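Local coordinates for alcohol dehydrogenase (Aeropyrum pernix, PDB 1H2B), which probably catalyses the NAD+-dependent oxidation of alcohols as a zinc-containing, medium-chain type dehydrogenase from a hyperthermophilic archaeon, at residues A188-G194 against V255-F261. Residues are numbered along the deposited sequence.
With NAJ (nicotinamide-adenine-dinucleotide (acidic form)), chain I.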
loop_
_atom_site.group_PDB
_atom_site.type_symbol
_atom_site.label_atom_id
_atom_site.label_comp_id
_atom_site.label_asym_id
_atom_site.label_seq_id
_atom_site.Cartn_x
_atom_site.Cartn_y
_atom_site.Cartn_z
ATOM N N ALA B 188 15.547 -8.076 8.226
ATOM C CA ALA B 188 14.645 -9.137 7.729
ATOM C C ALA B 188 15.509 -10.102 6.948
ATOM O O ALA B 188 16.527 -9.708 6.345
ATOM C CB ALA B 188 13.618 -8.545 6.792
ATOM N N TYR B 189 15.037 -11.347 6.877
ATOM C CA TYR B 189 15.710 -12.345 6.062
ATOM C C TYR B 189 14.813 -12.740 4.905
ATOM O O TYR B 189 13.608 -12.887 5.034
ATOM C CB TYR B 189 15.919 -13.643 6.840
ATOM C CG TYR B 189 16.886 -13.531 8.009
ATOM C CD1 TYR B 189 16.416 -13.198 9.289
ATOM C CD2 TYR B 189 18.241 -13.760 7.806
ATOM C CE1 TYR B 189 17.307 -13.106 10.341
ATOM C CE2 TYR B 189 19.140 -13.656 8.848
ATOM C CZ TYR B 189 18.658 -13.338 10.100
ATOM O OH TYR B 189 19.582 -13.257 11.169
ATOM N N VAL B 190 15.452 -12.949 3.773
ATOM C CA VAL B 190 14.757 -13.492 2.584
ATOM C C VAL B 190 15.510 -14.737 2.142
ATOM O O VAL B 190 16.717 -14.699 1.976
ATOM C CB VAL B 190 14.590 -12.440 1.465
ATOM C CG1 VAL B 190 15.908 -11.771 1.052
ATOM C CG2 VAL B 190 13.890 -13.047 0.237
ATOM N N ALA B 191 14.782 -15.843 1.974
ATOM C CA ALA B 191 15.364 -17.066 1.383
ATOM C C ALA B 191 15.006 -17.077 -0.090
ATOM O O ALA B 191 13.819 -17.018 -0.461
ATOM C CB ALA B 191 14.784 -18.301 2.011
ATOM N N ILE B 192 16.026 -17.122 -0.936
ATOM C CA ILE B 192 15.813 -17.197 -2.380
ATOM C C ILE B 192 16.186 -18.625 -2.730
ATOM O O ILE B 192 17.333 -19.046 -2.504
ATOM C CB ILE B 192 16.638 -16.061 -3.138
ATOM C CG1 ILE B 192 16.360 -16.065 -4.644
ATOM C CG2 ILE B 192 18.164 -16.075 -2.783
ATOM C CD1 ILE B 192 16.964 -17.231 -5.394
ATOM N N VAL B 193 15.212 -19.398 -3.191
ATOM C CA VAL B 193 15.412 -20.836 -3.329
ATOM C C VAL B 193 15.500 -21.178 -4.802
ATOM O O VAL B 193 14.520 -20.994 -5.541
ATOM C CB VAL B 193 14.217 -21.580 -2.687
ATOM C CG1 VAL B 193 14.370 -23.099 -2.894
ATOM C CG2 VAL B 193 14.084 -21.198 -1.216
ATOM N N GLY B 194 16.684 -21.680 -5.232
ATOM C CA GLY B 194 16.921 -21.984 -6.622
ATOM C C GLY B 194 17.705 -20.890 -7.280
ATOM O O GLY B 194 17.112 -19.874 -7.640
ATOM N N VAL B 255 12.210 -17.038 7.992
ATOM C CA VAL B 255 12.388 -15.899 7.101
ATOM C C VAL B 255 11.129 -15.084 6.930
ATOM O O VAL B 255 10.005 -15.582 6.983
ATOM C CB VAL B 255 12.940 -16.326 5.724
ATOM C CG1 VAL B 255 14.285 -17.080 5.886
ATOM C CG2 VAL B 255 11.947 -17.222 4.977
ATOM N N ASN B 256 11.337 -13.802 6.701
ATOM C CA ASN B 256 10.231 -12.896 6.421
ATOM C C ASN B 256 9.615 -13.160 5.049
ATOM O O ASN B 256 8.387 -13.001 4.844
ATOM C CB ASN B 256 10.741 -11.463 6.500
ATOM C CG ASN B 256 11.318 -11.150 7.862
ATOM O OD1 ASN B 256 12.416 -11.545 8.222
ATOM N ND2 ASN B 256 10.512 -10.454 8.664
ATOM N N VAL B 257 10.455 -13.514 4.078
ATOM C CA VAL B 257 9.977 -13.846 2.721
ATOM C C VAL B 257 10.807 -15.035 2.230
ATOM O O VAL B 257 12.015 -15.071 2.439
ATOM C CB VAL B 257 10.194 -12.713 1.733
ATOM C CG1 VAL B 257 9.794 -13.165 0.315
ATOM C CG2 VAL B 257 9.330 -11.473 2.095
ATOM N N ALA B 258 10.118 -16.039 1.669
ATOM C CA ALA B 258 10.820 -17.087 0.907
ATOM C C ALA B 258 10.344 -16.999 -0.520
ATOM O O ALA B 258 9.192 -16.650 -0.758
ATOM C CB ALA B 258 10.503 -18.464 1.469
ATOM N N MET B 259 11.232 -17.305 -1.473
ATOM C CA MET B 259 10.912 -17.168 -2.898
ATOM C C MET B 259 11.282 -18.474 -3.556
ATOM O O MET B 259 12.438 -18.844 -3.542
ATOM C CB MET B 259 11.726 -16.004 -3.508
ATOM C CG MET B 259 11.483 -14.661 -2.744
ATOM S SD MET B 259 12.290 -13.339 -3.585
ATOM C CE MET B 259 11.172 -13.050 -4.945
ATOM N N ASP B 260 10.290 -19.195 -4.105
ATOM C CA ASP B 260 10.598 -20.485 -4.721
ATOM C C ASP B 260 10.784 -20.280 -6.217
ATOM O O ASP B 260 9.790 -20.049 -6.934
ATOM C CB ASP B 260 9.436 -21.447 -4.468
ATOM C CG ASP B 260 9.724 -22.826 -4.996
ATOM O OD1 ASP B 260 10.683 -22.974 -5.777
ATOM O OD2 ASP B 260 9.038 -23.809 -4.650
ATOM N N PHE B 261 12.058 -20.272 -6.648
ATOM C CA PHE B 261 12.418 -20.190 -8.068
ATOM C C PHE B 261 12.806 -21.553 -8.632
ATOM O O PHE B 261 13.624 -21.637 -9.554
ATOM C CB PHE B 261 13.588 -19.181 -8.248
ATOM C CG PHE B 261 13.174 -17.770 -8.070
ATOM C CD1 PHE B 261 13.463 -17.062 -6.898
ATOM C CD2 PHE B 261 12.558 -17.104 -9.123
ATOM C CE1 PHE B 261 13.107 -15.680 -6.785
ATOM C CE2 PHE B 261 12.158 -15.740 -9.001
ATOM C CZ PHE B 261 12.489 -15.017 -7.825
HETATM P PA NAJ I . 16.551 -23.499 -13.769
HETATM O O1A NAJ I . 16.533 -24.946 -14.178
HETATM O O2A NAJ I . 17.561 -22.543 -14.424
HETATM O O5B NAJ I . 16.876 -23.317 -12.217
HETATM C C5B NAJ I . 16.351 -24.198 -11.214
HETATM C C4B NAJ I . 17.359 -24.111 -10.080
HETATM O O4B NAJ I . 16.785 -24.810 -8.957
HETATM C C3B NAJ I . 18.719 -24.722 -10.413
HETATM O O3B NAJ I . 19.801 -23.843 -10.060
HETATM C C2B NAJ I . 18.643 -25.973 -9.550
HETATM O O2B NAJ I . 19.924 -26.509 -9.185
HETATM C C1B NAJ I . 17.834 -25.530 -8.325
HETATM N N9A NAJ I . 17.225 -26.616 -7.558
HETATM C C8A NAJ I . 16.726 -27.858 -7.977
HETATM N N7A NAJ I . 16.221 -28.523 -6.903
HETATM C C5A NAJ I . 16.399 -27.730 -5.807
HETATM C C6A NAJ I . 16.095 -27.876 -4.475
HETATM N N6A NAJ I . 15.538 -28.986 -3.972
HETATM N N1A NAJ I . 16.354 -26.832 -3.627
HETATM C C2A NAJ I . 16.975 -25.671 -4.052
HETATM N N3A NAJ I . 17.293 -25.549 -5.360
HETATM C C4A NAJ I . 17.013 -26.565 -6.217
HETATM O O3 NAJ I . 15.061 -22.975 -13.955
HETATM P PN NAJ I . 14.539 -21.507 -14.373
HETATM O O1N NAJ I . 14.476 -21.389 -15.826
HETATM O O2N NAJ I . 15.260 -20.488 -13.584
HETATM O O5D NAJ I . 13.007 -21.642 -13.912
HETATM C C5D NAJ I . 12.739 -21.748 -12.515
HETATM C C4D NAJ I . 11.285 -22.145 -12.315
HETATM O O4D NAJ I . 10.469 -21.002 -12.628
HETATM C C3D NAJ I . 10.804 -23.247 -13.258
HETATM O O3D NAJ I . 9.737 -23.958 -12.605
HETATM C C2D NAJ I . 10.231 -22.457 -14.443
HETATM O O2D NAJ I . 9.311 -23.151 -15.239
HETATM C C1D NAJ I . 9.554 -21.328 -13.646
HETATM N N1N NAJ I . 9.166 -20.109 -14.355
HETATM C C2N NAJ I . 8.130 -19.406 -13.814
HETATM C C3N NAJ I . 7.743 -18.206 -14.385
HETATM C C7N NAJ I . 6.568 -17.475 -13.824
HETATM O O7N NAJ I . 6.214 -16.368 -14.500
HETATM N N7N NAJ I . 5.919 -17.793 -12.700
HETATM C C4N NAJ I . 8.414 -17.651 -15.524
HETATM C C5N NAJ I . 9.591 -18.347 -15.921
HETATM C C6N NAJ I . 9.930 -19.566 -15.365
#
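Strands 189-193 and 257-260 run side by side in the same direction, their axes 4.7 Å apart and inclined by 9°, and the odd-numbered residues of 189-193 supply the backbone groups that face the partner. Ala191 N donates to Val257 O (2.9 Å) and Ala191 O accepts from Met259 N (2.8 Å); one step on, Val193 N reaches Met259 O (2.9 Å) and Val193 O receives Phe261 N (2.8 Å). At the start the regular pattern gives way, because the chain turns a corner at Asn256. There the side chain stands in for a backbone carbonyl: Asn256 OD1 accepts from Tyr189 N at 3.0 Å, while Tyr189 O is shared by two weak bonds, from Asn256 N (3.0 Å) and Val257 N (3.4 Å). The amides of Val190 and Ile192 point the other way, where both residues bond strand 213-218. This central position belongs to the Rossmann fold of the NAD-binding domain, in which 189-193 lies between 213-218 and 255-260. Ile192 CG1 packs 3.8 Å from Phe261 CD1, on the side covered by helices 166-181 and 197-209. Asp260 turns its carboxylate to its own chain: OD1 takes the amides of Val262 and Gly263, and OD2 bonds Thr267 OG1. Past the strand ends, Gly194, probably the first glycine of a Rossmann-type GxGxxG motif, brings CA to 3.7 Å from O4B of the bound dinucleotide, and Phe261 O lies 3.1 Å from its C5D.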